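Local structure of uncharacterized protein (Bacteroides ovatus, 3P02) at residues F111-L116 against P151-E156; Y31-K36 against V188-V193; I208-F213 against D278-P283; L167-G172 against E288-G293; E7-L12 against Y143-V148. The protein is of unknown function but joins an N-terminal region of an immunoglobulin-like (E-set) clan to a C-terminal region of the BT_3044-like family. All coordinates share one frame; numbering follows the deposited sequence.

Overall arrangement
From the N terminus, contact 5 comes first: E7-L12 closes a long loop against Y143-V148, where strand 146-154 begins. Contact 2 opens inside that loop at Y31-K36 and closes beyond it at V188-V193, so the two cross. Contact 1 lies wholly within the span of contact 2; it crosses contact 5 and uses the other end of strand 146-154. L167-G172 then opens contact 4, which crosses contact 2 and encloses contact 3. Contacts 1 and 2, about 7 Å apart between centres, touch and join the N-terminal sheets to the large C-terminal sheet, which contacts 2, 3 and 4 all reach. Contacts 4 and 5 lie about 54 Å apart between centres.

Contact 1 (F111-L116 against P151-E156); sequences FSLDGL and PILFNE. With EDO (1,2-ethanediol), chain G.
The pyrrolidine ring of P151 is met at two of its carbons by leucines from the turn that follows strand 104-112. L113 brings CD1 to the ring's CB at 3.6 Å, close to the mean plane of the ring, and the two side chains stand about at right angles. L116 reaches the neighbouring ring atom more loosely, its CD2 lying 4.4 Å from P151 CG. Two residues along the strand, L153 continues the same apolar surface: its CD2 lies 3.9 Å from L113 CD1, while its other methyl, CD1, is 4.3 Å from L116 CD2. Each leucine of the turn therefore touches both P151 and L153. A type II beta turn from L113 to L116, closed by L116 N bonding to L113 O at 2.9 Å, brings both leucines to the same pair, P151 and L153. In L113, CG stands anti to the carbonyl carbon (chi1 -47°), and from there CD1 reaches both partners. Around this patch, L113 also packs on V29 of strand 25-30 and L153 on V187 of strand 182-187, so the contact lies where several strands converge. All four residues are buried and meet through carbon alone; the join consequently depends on complementary shape and exclusion of water, without polar directionality.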
# COMPACT_ATOMS: atom_id res chain seq x y z
N PHE A 111 -10.53 -8.26 5.93
CA PHE A 111 -9.42 -7.47 6.46
C PHE A 111 -9.97 -6.39 7.39
O PHE A 111 -10.98 -5.74 7.05
CB PHE A 111 -8.65 -6.81 5.32
CG PHE A 111 -7.83 -7.81 4.54
CD1 PHE A 111 -6.61 -8.28 5.02
CD2 PHE A 111 -8.31 -8.34 3.34
CE1 PHE A 111 -5.84 -9.17 4.29
CE2 PHE A 111 -7.54 -9.25 2.61
CZ PHE A 111 -6.32 -9.68 3.10
N SER A 112 -9.31 -6.19 8.54
CA SER A 112 -9.65 -5.16 9.53
C SER A 112 -8.35 -4.50 9.89
O SER A 112 -7.61 -5.02 10.73
CB SER A 112 -10.35 -5.79 10.74
OG SER A 112 -11.58 -6.37 10.36
N LEU A 113 -7.98 -3.43 9.16
CA LEU A 113 -6.64 -2.86 9.27
C LEU A 113 -6.46 -1.59 10.07
O LEU A 113 -5.39 -0.98 9.96
CB LEU A 113 -6.11 -2.62 7.84
CG LEU A 113 -6.30 -3.82 6.84
CD1 LEU A 113 -5.69 -3.48 5.51
CD2 LEU A 113 -5.64 -5.12 7.38
N ASP A 114 -7.43 -1.23 10.92
CA ASP A 114 -7.26 -0.04 11.77
C ASP A 114 -5.99 -0.15 12.57
O ASP A 114 -5.69 -1.21 13.14
CB ASP A 114 -8.47 0.13 12.71
CG ASP A 114 -9.75 0.39 11.96
OD1 ASP A 114 -10.05 -0.37 11.00
OD2 ASP A 114 -10.51 1.26 12.39
N GLY A 115 -5.18 0.90 12.52
CA GLY A 115 -3.93 0.92 13.26
C GLY A 115 -2.76 0.21 12.60
O GLY A 115 -1.66 0.24 13.16
N LEU A 116 -2.95 -0.40 11.40
CA LEU A 116 -1.86 -1.08 10.71
C LEU A 116 -0.75 -0.09 10.39
O LEU A 116 -1.05 1.01 9.91
CB LEU A 116 -2.37 -1.74 9.41
CG LEU A 116 -1.33 -2.61 8.67
CD1 LEU A 116 -0.93 -3.84 9.49
CD2 LEU A 116 -1.86 -3.03 7.30
N PRO A 151 -2.04 -6.16 1.61
CA PRO A 151 -3.01 -5.06 1.71
C PRO A 151 -2.36 -3.71 1.38
O PRO A 151 -1.24 -3.41 1.83
CB PRO A 151 -3.47 -5.09 3.17
CG PRO A 151 -2.36 -5.81 3.92
CD PRO A 151 -1.64 -6.69 2.94
N ILE A 152 -3.07 -2.91 0.56
CA ILE A 152 -2.66 -1.56 0.16
C ILE A 152 -3.69 -0.61 0.72
O ILE A 152 -4.81 -0.59 0.21
CB ILE A 152 -2.54 -1.43 -1.40
CG1 ILE A 152 -1.57 -2.48 -1.99
CG2 ILE A 152 -2.16 -0.00 -1.85
CD1 ILE A 152 -0.10 -2.41 -1.41
N LEU A 153 -3.36 0.15 1.77
CA LEU A 153 -4.31 1.09 2.33
C LEU A 153 -4.41 2.32 1.43
O LEU A 153 -3.41 2.73 0.83
CB LEU A 153 -3.82 1.54 3.71
CG LEU A 153 -4.00 0.54 4.85
CD1 LEU A 153 -3.12 0.93 6.02
CD2 LEU A 153 -5.47 0.43 5.25
N PHE A 154 -5.61 2.94 1.39
CA PHE A 154 -5.73 4.20 0.67
C PHE A 154 -6.77 5.06 1.35
O PHE A 154 -7.64 4.54 2.05
CB PHE A 154 -6.05 4.03 -0.83
CG PHE A 154 -7.43 3.52 -1.17
CD1 PHE A 154 -7.75 2.17 -1.04
CD2 PHE A 154 -8.40 4.38 -1.69
CE1 PHE A 154 -8.99 1.69 -1.45
CE2 PHE A 154 -9.65 3.90 -2.09
CZ PHE A 154 -9.94 2.55 -1.97
N ASN A 155 -6.63 6.37 1.19
CA ASN A 155 -7.68 7.26 1.68
C ASN A 155 -7.81 8.36 0.59
O ASN A 155 -7.19 8.23 -0.47
CB ASN A 155 -7.38 7.78 3.10
CG ASN A 155 -6.12 8.60 3.20
OD1 ASN A 155 -5.67 9.20 2.24
ND2 ASN A 155 -5.55 8.66 4.39
N GLU A 156 -8.60 9.41 0.82
CA GLU A 156 -8.78 10.46 -0.18
C GLU A 156 -7.47 11.17 -0.54
O GLU A 156 -7.35 11.70 -1.64
CB GLU A 156 -9.78 11.51 0.36
CG GLU A 156 -10.01 12.68 -0.59
CD GLU A 156 -11.00 13.73 -0.13
OE1 GLU A 156 -11.60 13.57 0.95
OE2 GLU A 156 -11.15 14.73 -0.86
C1 EDO G . -7.82 -5.11 14.02
O1 EDO G . -7.06 -5.40 15.21
C2 EDO G . -7.35 -3.80 13.39
O2 EDO G . -6.99 -2.90 14.44

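Contact 2 (Y31-K36 against V188-V193); sequences YANSAK and VTDSIV
The ring of Y31 lies against the backbone of V188 and T189. T189 CA sits over one face, 3.9 Å from the ring centroid and only 16° off the normal, a CH-pi contact; on the same side of the ring, V188 O stands above the plane, 3.3 Å from Y31 CE2. The opposite face is covered by A35 CB of the same loop, displaced toward the rim. Next to the ring, D190 CB packs 3.3 Å from Y31 O, and CG, set between the backbone N and the carbonyl carbon (chi1 61°), lies beside A32 O. Water 2 joins the backbones by donating to A32 O at 2.8 Å and accepting from D190 N. V188-S191 form the turn of a beta hairpin between strands 182-187 and 192-196. V188 N and T189 N both bond to I192 O at its base, and T189 OG1 accepts from S191 N and, at 3.0 Å, from I192 N, which makes an ST turn and an ST motif. Farther out, Y31 OH is held by G115 N of the turn in contact 1, and water 1 lies at a long 3.3 Å from the same Y31 OH. T189 O accepts from N155 ND2, which fixes the hairpin turn to the end of strand 146-154.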
# COMPACT_ATOMS: atom_id res chain seq x y z
N TYR A 31 -9.17 3.23 4.02
CA TYR A 31 -9.18 3.67 5.40
C TYR A 31 -10.22 4.80 5.49
O TYR A 31 -9.95 5.95 5.08
CB TYR A 31 -7.80 4.16 5.89
CG TYR A 31 -7.55 3.92 7.37
CD1 TYR A 31 -8.41 4.44 8.34
CD2 TYR A 31 -6.45 3.19 7.81
CE1 TYR A 31 -8.20 4.20 9.70
CE2 TYR A 31 -6.24 2.94 9.16
CZ TYR A 31 -7.09 3.47 10.10
OH TYR A 31 -6.86 3.21 11.44
N ALA A 32 -11.42 4.46 5.94
CA ALA A 32 -12.50 5.44 6.17
C ALA A 32 -12.62 5.63 7.70
O ALA A 32 -11.58 5.83 8.34
CB ALA A 32 -13.79 4.93 5.54
N ASN A 33 -13.84 5.53 8.31
CA ASN A 33 -13.94 5.59 9.77
C ASN A 33 -13.21 4.36 10.34
O ASN A 33 -12.57 4.43 11.40
CB ASN A 33 -15.41 5.61 10.21
CG ASN A 33 -16.15 6.92 9.96
OD1 ASN A 33 -15.57 8.00 9.82
ND2 ASN A 33 -17.48 6.85 9.97
N SER A 34 -13.25 3.26 9.57
CA SER A 34 -12.56 2.00 9.83
C SER A 34 -11.87 1.59 8.54
O SER A 34 -12.21 2.12 7.48
CB SER A 34 -13.55 0.93 10.31
OG SER A 34 -14.46 0.55 9.28
N ALA A 35 -10.94 0.64 8.61
CA ALA A 35 -10.25 0.16 7.41
C ALA A 35 -10.65 -1.31 7.18
O ALA A 35 -9.85 -2.24 7.37
CB ALA A 35 -8.75 0.32 7.60
N LYS A 36 -11.93 -1.52 6.83
CA LYS A 36 -12.48 -2.85 6.62
C LYS A 36 -12.82 -3.13 5.15
O LYS A 36 -13.39 -2.29 4.45
CB LYS A 36 -13.75 -3.03 7.44
CG LYS A 36 -13.50 -3.09 8.94
CD LYS A 36 -14.80 -3.46 9.66
CE LYS A 36 -14.64 -3.46 11.16
NZ LYS A 36 -14.51 -2.09 11.73
N VAL A 188 -2.28 6.67 7.71
CA VAL A 188 -2.38 6.48 9.15
C VAL A 188 -3.89 6.34 9.49
O VAL A 188 -4.30 5.37 10.13
CB VAL A 188 -1.70 7.63 9.95
CG1 VAL A 188 -1.69 7.32 11.45
CG2 VAL A 188 -0.25 7.87 9.45
N THR A 189 -4.69 7.35 9.10
CA THR A 189 -6.15 7.33 9.31
C THR A 189 -6.82 7.77 8.00
O THR A 189 -6.15 7.83 6.96
CB THR A 189 -6.55 8.25 10.49
OG1 THR A 189 -6.30 9.61 10.11
CG2 THR A 189 -5.84 7.92 11.80
N ASP A 190 -8.10 8.17 8.05
CA ASP A 190 -8.72 8.67 6.83
C ASP A 190 -8.21 10.09 6.47
O ASP A 190 -8.36 10.49 5.32
CB ASP A 190 -10.26 8.67 6.93
CG ASP A 190 -10.86 9.53 8.04
OD1 ASP A 190 -10.12 9.93 8.95
OD2 ASP A 190 -12.10 9.68 8.07
N SER A 191 -7.61 10.84 7.44
CA SER A 191 -7.17 12.22 7.18
C SER A 191 -5.68 12.45 7.44
O SER A 191 -5.16 13.50 7.05
CB SER A 191 -7.98 13.20 8.03
OG SER A 191 -7.71 13.09 9.42
N ILE A 192 -5.00 11.49 8.10
CA ILE A 192 -3.57 11.63 8.43
C ILE A 192 -2.78 10.65 7.55
O ILE A 192 -3.15 9.47 7.41
CB ILE A 192 -3.28 11.37 9.94
CG1 ILE A 192 -4.06 12.38 10.85
CG2 ILE A 192 -1.73 11.42 10.24
CD1 ILE A 192 -4.00 11.97 12.35
N VAL A 193 -1.72 11.18 6.93
CA VAL A 193 -0.79 10.42 6.12
C VAL A 193 0.63 10.72 6.60
O VAL A 193 0.82 11.58 7.45
CB VAL A 193 -0.92 10.77 4.59
CG1 VAL A 193 -2.33 10.47 4.04
CG2 VAL A 193 -0.53 12.22 4.32
O HOH W 1 -4.67 4.69 13.36
O HOH W 2 -10.07 7.19 10.20

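Contact 3 (I208-F213 against D278-P283); sequences INYKVF and DYTSVP
The hydroxyl of Y210 meets that of T280 tip to tip, with Y210 OH donating to T280 OG1 at 2.7 Å. The same phenol oxygen accepts a weak bond from Y279 N, 3.1 Å away, so two consecutive loop residues hold it. T280 OG1 has its strongest partner in D206. The loop is shaped by D278, whose CG, anti to the backbone N (chi1 176°), carries the carboxylate to the following amides: OD1 accepts from S281 N at 2.9 Å and from T280 N, an Asx motif and Asx turn, while OD2 takes the S281 hydroxyl on its syn lone pair at 2.6 Å. R200 forms a salt bridge to OD2 and lies against the Y210 ring in a cation-pi contact. An alanine at D278 would probably cost R200 this salt bridge and leave the amides of T280 and S281 and the S281 hydroxyl without their acceptor, freeing the loop to shift. The N209 and Y279 side chains cross at about a right angle, N209 CB and CG each 3.4 Å from Y279 OH, which accepts from N236 ND2. This links the residues just ahead of strand 211-220, beside strand 192-196, to the loop between strands 262-278 and 287-302.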
# COMPACT_ATOMS: atom_id res chain seq x y z
N ILE A 208 11.78 4.82 8.82
CA ILE A 208 10.91 5.28 9.94
C ILE A 208 11.47 6.54 10.62
O ILE A 208 10.70 7.37 11.08
CB ILE A 208 10.71 4.15 10.97
CG1 ILE A 208 9.90 3.01 10.32
CG2 ILE A 208 10.01 4.68 12.24
CD1 ILE A 208 9.79 1.69 11.26
N ASN A 209 12.80 6.68 10.67
CA ASN A 209 13.41 7.86 11.30
C ASN A 209 13.06 9.18 10.61
O ASN A 209 13.28 10.25 11.19
CB ASN A 209 14.94 7.73 11.22
CG ASN A 209 15.43 6.51 11.95
OD1 ASN A 209 14.89 6.15 12.99
ND2 ASN A 209 16.53 5.97 11.47
N TYR A 210 12.59 9.10 9.34
CA TYR A 210 12.37 10.28 8.50
C TYR A 210 10.89 10.54 8.22
O TYR A 210 10.57 11.32 7.34
CB TYR A 210 13.19 10.13 7.18
CG TYR A 210 14.66 10.19 7.52
CD1 TYR A 210 15.29 11.41 7.76
CD2 TYR A 210 15.40 9.02 7.75
CE1 TYR A 210 16.59 11.48 8.23
CE2 TYR A 210 16.71 9.08 8.22
CZ TYR A 210 17.31 10.31 8.44
OH TYR A 210 18.60 10.37 8.91
N LYS A 211 10.01 9.89 8.95
CA LYS A 211 8.57 10.09 8.77
C LYS A 211 8.11 11.51 9.11
O LYS A 211 8.40 12.05 10.19
CB LYS A 211 7.80 9.10 9.66
CG LYS A 211 7.84 7.67 9.12
CD LYS A 211 7.28 6.65 10.12
CE LYS A 211 5.79 6.83 10.35
NZ LYS A 211 5.27 5.94 11.43
N VAL A 212 7.38 12.11 8.17
CA VAL A 212 6.78 13.44 8.35
C VAL A 212 5.29 13.26 8.14
O VAL A 212 4.87 12.77 7.08
CB VAL A 212 7.39 14.50 7.40
CG1 VAL A 212 6.64 15.83 7.56
CG2 VAL A 212 8.88 14.67 7.66
N PHE A 213 4.51 13.63 9.15
CA PHE A 213 3.07 13.45 9.12
C PHE A 213 2.38 14.69 8.60
O PHE A 213 2.80 15.81 8.87
CB PHE A 213 2.55 13.15 10.53
CG PHE A 213 3.03 11.85 11.13
CD1 PHE A 213 4.26 11.77 11.79
CD2 PHE A 213 2.27 10.69 11.01
CE1 PHE A 213 4.73 10.54 12.30
CE2 PHE A 213 2.73 9.47 11.53
CZ PHE A 213 3.95 9.41 12.18
N ASP A 278 19.60 14.87 8.56
CA ASP A 278 19.88 13.53 8.11
C ASP A 278 21.07 13.09 8.97
O ASP A 278 22.20 13.57 8.77
CB ASP A 278 20.20 13.49 6.62
CG ASP A 278 20.61 12.12 6.12
OD1 ASP A 278 21.03 11.26 6.96
OD2 ASP A 278 20.53 11.90 4.89
N TYR A 279 20.82 12.25 9.98
CA TYR A 279 21.89 11.85 10.90
C TYR A 279 22.32 10.39 10.66
O TYR A 279 23.00 9.81 11.50
CB TYR A 279 21.41 12.06 12.37
CG TYR A 279 20.20 11.22 12.75
CD1 TYR A 279 18.91 11.63 12.42
CD2 TYR A 279 20.36 10.03 13.46
CE1 TYR A 279 17.81 10.83 12.73
CE2 TYR A 279 19.26 9.25 13.82
CZ TYR A 279 17.98 9.67 13.46
OH TYR A 279 16.89 8.90 13.79
N THR A 280 21.91 9.79 9.50
CA THR A 280 22.23 8.38 9.27
C THR A 280 22.88 8.09 7.92
O THR A 280 23.49 7.02 7.80
CB THR A 280 20.94 7.51 9.41
OG1 THR A 280 19.94 8.03 8.54
CG2 THR A 280 20.39 7.50 10.85
N SER A 281 22.76 8.97 6.90
CA SER A 281 23.36 8.70 5.57
C SER A 281 24.87 8.69 5.58
O SER A 281 25.49 7.89 4.85
CB SER A 281 22.95 9.77 4.55
OG SER A 281 21.59 9.64 4.22
N VAL A 282 25.46 9.68 6.28
CA VAL A 282 26.89 9.87 6.26
C VAL A 282 27.47 9.35 7.54
O VAL A 282 27.10 9.83 8.62
CB VAL A 282 27.32 11.35 6.00
CG1 VAL A 282 28.84 11.50 5.98
CG2 VAL A 282 26.71 11.90 4.72
N PRO A 283 28.42 8.39 7.46
CA PRO A 283 29.03 7.87 8.68
C PRO A 283 29.50 8.96 9.63
O PRO A 283 30.23 9.88 9.23
CB PRO A 283 30.23 7.07 8.16
CG PRO A 283 29.81 6.61 6.81
CD PRO A 283 28.95 7.71 6.25
O HOH W 3 17.15 6.86 15.40

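Contact 4 (L167-G172 against E288-G293); sequences LGTMAG and EYNMKG
Strands 166-170 and 287-302 pair antiparallel in the large C-terminal sheet, with L167-K292 and T169-N290 as hydrogen-bonded pairs. The T169-N290 pair is drawn together by T169 N to N290 O and N290 N to T169 O, both 2.9 Å; beyond it, A171 N bonds to E288 O at 2.8 Å, nearly straight at 176°. T169 and N290 project side by side from one face of the sheet. With its CG anti to the backbone N (chi1 173°), N290 lies beside T169 and shares water 4, which sits among T169 OG1, L167 O and N290 OD1. The side-chain ND2 of N290 is taken by D275 and D273 of strand 262-278, and T169 OG1 is hydrogen-bonded to E173 O. At the non-hydrogen-bonded pair M170-Y289 the side chains diverge, yet the end of M170 comes back to CE1 of the Y289 ring. M170, deposited as selenomethionine, bends at chi2 (-73°) and crosses the Y289 ring obliquely, its SE 4.9 Å from the ring centroid in a Met-aromatic contact. F178 meets that ring edge-to-face. An alanine at Y289 would probably leave the selenomethionine tail and the F178 ring without their aromatic partner and open a gap beside the strand. The ring also turns its edge to the neighbouring backbone, with T169 O in its plane and 3.4 Å from Y289 CD1.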
# COMPACT_ATOMS: atom_id res chain seq x y z
N LEU A 167 11.45 20.91 -2.79
CA LEU A 167 12.89 21.00 -2.99
C LEU A 167 13.68 20.83 -1.71
O LEU A 167 13.44 21.52 -0.71
CB LEU A 167 13.22 22.35 -3.66
CG LEU A 167 12.41 22.65 -4.96
CD1 LEU A 167 12.73 24.06 -5.47
CD2 LEU A 167 12.73 21.64 -6.07
N GLY A 168 14.65 19.93 -1.79
CA GLY A 168 15.57 19.67 -0.70
C GLY A 168 16.80 20.53 -0.87
O GLY A 168 17.45 20.48 -1.91
N THR A 169 17.16 21.29 0.16
CA THR A 169 18.37 22.14 0.14
C THR A 169 19.07 22.03 1.48
O THR A 169 18.55 21.42 2.40
CB THR A 169 17.96 23.63 -0.08
OG1 THR A 169 17.22 24.08 1.07
CG2 THR A 169 17.20 23.88 -1.37
N MSE A 170 20.23 22.65 1.62
CA MSE A 170 20.81 22.75 2.96
C MSE A 170 19.98 23.75 3.76
O MSE A 170 19.49 24.72 3.18
CB MSE A 170 22.25 23.27 2.87
CG MSE A 170 23.17 22.28 2.17
SE MSE A 170 23.53 20.76 3.34
CE MSE A 170 24.49 19.72 2.00
N ALA A 171 19.92 23.58 5.08
CA ALA A 171 19.29 24.62 5.92
C ALA A 171 20.08 25.94 5.73
O ALA A 171 21.31 25.90 5.70
CB ALA A 171 19.32 24.20 7.38
N GLY A 172 19.37 27.04 5.51
CA GLY A 172 20.01 28.34 5.36
C GLY A 172 20.35 28.75 3.94
O GLY A 172 20.67 29.93 3.72
N GLU A 288 22.33 19.15 7.87
CA GLU A 288 21.16 19.97 8.17
C GLU A 288 20.51 20.39 6.88
O GLU A 288 21.02 21.25 6.15
CB GLU A 288 21.57 21.19 9.01
CG GLU A 288 22.19 20.78 10.33
CD GLU A 288 22.56 21.92 11.27
OE1 GLU A 288 22.33 23.10 10.91
OE2 GLU A 288 23.11 21.63 12.35
N TYR A 289 19.36 19.80 6.61
CA TYR A 289 18.62 20.06 5.40
C TYR A 289 17.34 20.86 5.64
O TYR A 289 16.92 21.09 6.77
CB TYR A 289 18.20 18.71 4.78
CG TYR A 289 19.31 17.93 4.11
CD1 TYR A 289 20.02 18.46 3.04
CD2 TYR A 289 19.51 16.58 4.42
CE1 TYR A 289 20.95 17.71 2.33
CE2 TYR A 289 20.46 15.82 3.73
CZ TYR A 289 21.14 16.37 2.65
OH TYR A 289 22.13 15.65 2.01
N ASN A 290 16.68 21.17 4.54
CA ASN A 290 15.38 21.83 4.50
C ASN A 290 14.60 21.32 3.31
O ASN A 290 15.19 21.08 2.25
CB ASN A 290 15.56 23.36 4.40
CG ASN A 290 14.22 24.09 4.20
OD1 ASN A 290 13.73 24.26 3.07
ND2 ASN A 290 13.65 24.60 5.28
N MSE A 291 13.30 21.15 3.46
CA MSE A 291 12.43 20.82 2.32
C MSE A 291 11.40 21.92 2.22
O MSE A 291 10.77 22.24 3.23
CB MSE A 291 11.75 19.44 2.48
CG MSE A 291 12.83 18.34 2.54
SE MSE A 291 12.09 16.60 2.31
CE MSE A 291 11.85 16.60 0.45
N LYS A 292 11.27 22.52 1.04
CA LYS A 292 10.32 23.64 0.85
C LYS A 292 9.59 23.52 -0.45
O LYS A 292 10.19 23.28 -1.50
CB LYS A 292 11.09 24.98 0.89
CG LYS A 292 10.21 26.23 0.73
CD LYS A 292 11.02 27.52 0.96
CE LYS A 292 10.15 28.77 0.86
NZ LYS A 292 9.09 28.84 1.94
N GLY A 293 8.32 23.81 -0.42
CA GLY A 293 7.55 23.77 -1.66
C GLY A 293 6.19 23.15 -1.46
O GLY A 293 5.51 23.43 -0.47
O HOH W 4 14.51 23.76 0.52
O HOH W 5 22.70 23.47 6.45

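Contact 5 (E7-L12 against Y143-V148); sequences EQFKQL and YYRTAV
The short N-terminal helix 6-9 and the residues after it pack onto the loop leading into strand 146-154, joining the start of the chain to the strand that runs toward the C-terminal region. Y143 and R145 carry the contact from the loop. F9 CB sits over one face of the Y143 ring, 3.6 Å from its centroid, in a CH-pi contact. The two aromatic rings are nearly parallel, at 17°, but slid apart so that they barely overlap; F9 instead meets W4 edge-to-face. K10 CG adds a flank at 3.8 Å from Y143 CE1, and Y143 OH bonds to D6 on the same helix. R145 bends at chi2 (-54°), which places CD on the way toward F9 and L12. R145 NH2 donates to F9 O at 3.0 Å, almost straight at 176°, in the guanidinium plane and on a carbonyl lone pair. The guanidinium lies between L12, whose CB is 3.7 Å from R145 NH1, and Y143, whose CB sits 3.3 Å above the opposite face. At its edge, water 6 accepts from R145 NH1 at 2.8 Å and donates to F9 O; R145 NH1 also donates to I13 O. A buried arginine is thus sandwiched between apolar carbons, its positive charge probably eased by the carbonyl oxygens of F9 and I13, and its bonds tie the backbone there to the loop ahead of strand 146-154.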
# COMPACT_ATOMS: atom_id res chain seq x y z
N GLU A 7 -2.30 -34.56 -15.26
CA GLU A 7 -3.76 -34.58 -15.14
C GLU A 7 -4.21 -34.82 -13.69
O GLU A 7 -5.17 -34.18 -13.27
CB GLU A 7 -4.38 -35.63 -16.09
CG GLU A 7 -4.25 -35.27 -17.57
CD GLU A 7 -2.86 -35.38 -18.17
OE1 GLU A 7 -2.18 -36.40 -17.92
OE2 GLU A 7 -2.43 -34.43 -18.86
N GLN A 8 -3.49 -35.72 -12.94
CA GLN A 8 -3.76 -36.02 -11.53
C GLN A 8 -3.62 -34.75 -10.68
O GLN A 8 -4.35 -34.58 -9.70
CB GLN A 8 -2.79 -37.10 -11.03
CG GLN A 8 -3.23 -37.81 -9.75
CD GLN A 8 -2.10 -38.52 -9.04
OE1 GLN A 8 -1.90 -38.37 -7.84
NE2 GLN A 8 -1.33 -39.33 -9.77
N PHE A 9 -2.70 -33.86 -11.06
CA PHE A 9 -2.48 -32.61 -10.34
C PHE A 9 -3.38 -31.50 -10.92
O PHE A 9 -3.57 -30.46 -10.27
CB PHE A 9 -1.01 -32.21 -10.37
CG PHE A 9 -0.13 -33.17 -9.61
CD1 PHE A 9 -0.04 -33.11 -8.23
CD2 PHE A 9 0.60 -34.14 -10.29
CE1 PHE A 9 0.75 -34.03 -7.53
CE2 PHE A 9 1.41 -35.04 -9.59
CZ PHE A 9 1.48 -34.98 -8.21
N LYS A 10 -3.94 -31.76 -12.12
CA LYS A 10 -4.87 -30.86 -12.81
C LYS A 10 -6.35 -31.37 -12.65
O LYS A 10 -7.17 -31.28 -13.58
CB LYS A 10 -4.48 -30.62 -14.28
CG LYS A 10 -3.34 -29.61 -14.39
CD LYS A 10 -3.41 -28.78 -15.66
CE LYS A 10 -2.54 -29.34 -16.77
NZ LYS A 10 -2.12 -28.26 -17.70
N GLN A 11 -6.66 -31.87 -11.45
CA GLN A 11 -7.98 -32.28 -10.97
C GLN A 11 -8.10 -31.83 -9.51
O GLN A 11 -9.12 -32.02 -8.85
CB GLN A 11 -8.28 -33.78 -11.18
CG GLN A 11 -7.27 -34.78 -10.61
CD GLN A 11 -7.48 -35.20 -9.17
OE1 GLN A 11 -8.54 -35.00 -8.56
NE2 GLN A 11 -6.47 -35.85 -8.60
N LEU A 12 -7.02 -31.19 -9.02
CA LEU A 12 -6.91 -30.63 -7.68
C LEU A 12 -7.27 -29.15 -7.69
O LEU A 12 -7.59 -28.57 -8.74
CB LEU A 12 -5.52 -30.89 -7.09
CG LEU A 12 -5.11 -32.39 -6.97
CD1 LEU A 12 -3.67 -32.53 -6.52
CD2 LEU A 12 -6.04 -33.17 -6.04
N TYR A 143 1.29 -25.38 -9.68
CA TYR A 143 -0.16 -25.55 -9.64
C TYR A 143 -0.89 -24.50 -8.82
O TYR A 143 -2.06 -24.70 -8.54
CB TYR A 143 -0.50 -26.94 -9.15
CG TYR A 143 -0.05 -28.00 -10.13
CD1 TYR A 143 -0.62 -28.08 -11.41
CD2 TYR A 143 0.97 -28.88 -9.82
CE1 TYR A 143 -0.18 -29.01 -12.34
CE2 TYR A 143 1.42 -29.83 -10.74
CZ TYR A 143 0.85 -29.88 -12.00
OH TYR A 143 1.28 -30.82 -12.91
N TYR A 144 -0.23 -23.37 -8.50
CA TYR A 144 -0.84 -22.23 -7.81
C TYR A 144 -1.61 -22.64 -6.55
O TYR A 144 -2.71 -22.13 -6.31
CB TYR A 144 -1.77 -21.45 -8.78
CG TYR A 144 -1.14 -21.14 -10.12
CD1 TYR A 144 -0.26 -20.08 -10.27
CD2 TYR A 144 -1.38 -21.95 -11.22
CE1 TYR A 144 0.37 -19.82 -11.49
CE2 TYR A 144 -0.77 -21.70 -12.45
CZ TYR A 144 0.09 -20.63 -12.59
OH TYR A 144 0.68 -20.37 -13.80
N ARG A 145 -1.01 -23.48 -5.69
CA ARG A 145 -1.68 -23.85 -4.45
C ARG A 145 -1.66 -22.73 -3.41
O ARG A 145 -2.49 -22.76 -2.50
CB ARG A 145 -1.04 -25.10 -3.79
CG ARG A 145 -0.96 -26.33 -4.65
CD ARG A 145 -2.28 -26.79 -5.23
NE ARG A 145 -1.99 -28.00 -5.99
CZ ARG A 145 -2.64 -28.42 -7.07
NH1 ARG A 145 -3.69 -27.75 -7.52
NH2 ARG A 145 -2.21 -29.49 -7.73
N THR A 146 -0.74 -21.77 -3.54
CA THR A 146 -0.51 -20.69 -2.57
C THR A 146 -0.64 -19.31 -3.20
O THR A 146 -0.06 -19.03 -4.25
CB THR A 146 0.89 -20.92 -1.94
OG1 THR A 146 0.82 -22.18 -1.27
CG2 THR A 146 1.27 -19.85 -0.91
N ALA A 147 -1.40 -18.43 -2.53
CA ALA A 147 -1.57 -17.02 -2.90
C ALA A 147 -0.97 -16.14 -1.80
O ALA A 147 -1.03 -16.50 -0.61
CB ALA A 147 -3.07 -16.72 -3.04
N VAL A 148 -0.33 -15.03 -2.19
CA VAL A 148 0.23 -14.12 -1.19
C VAL A 148 -0.47 -12.78 -1.38
O VAL A 148 -0.33 -12.17 -2.44
CB VAL A 148 1.75 -13.97 -1.27
CG1 VAL A 148 2.24 -13.02 -0.17
CG2 VAL A 148 2.43 -15.33 -1.14
O HOH W 6 -4.84 -27.91 -10.08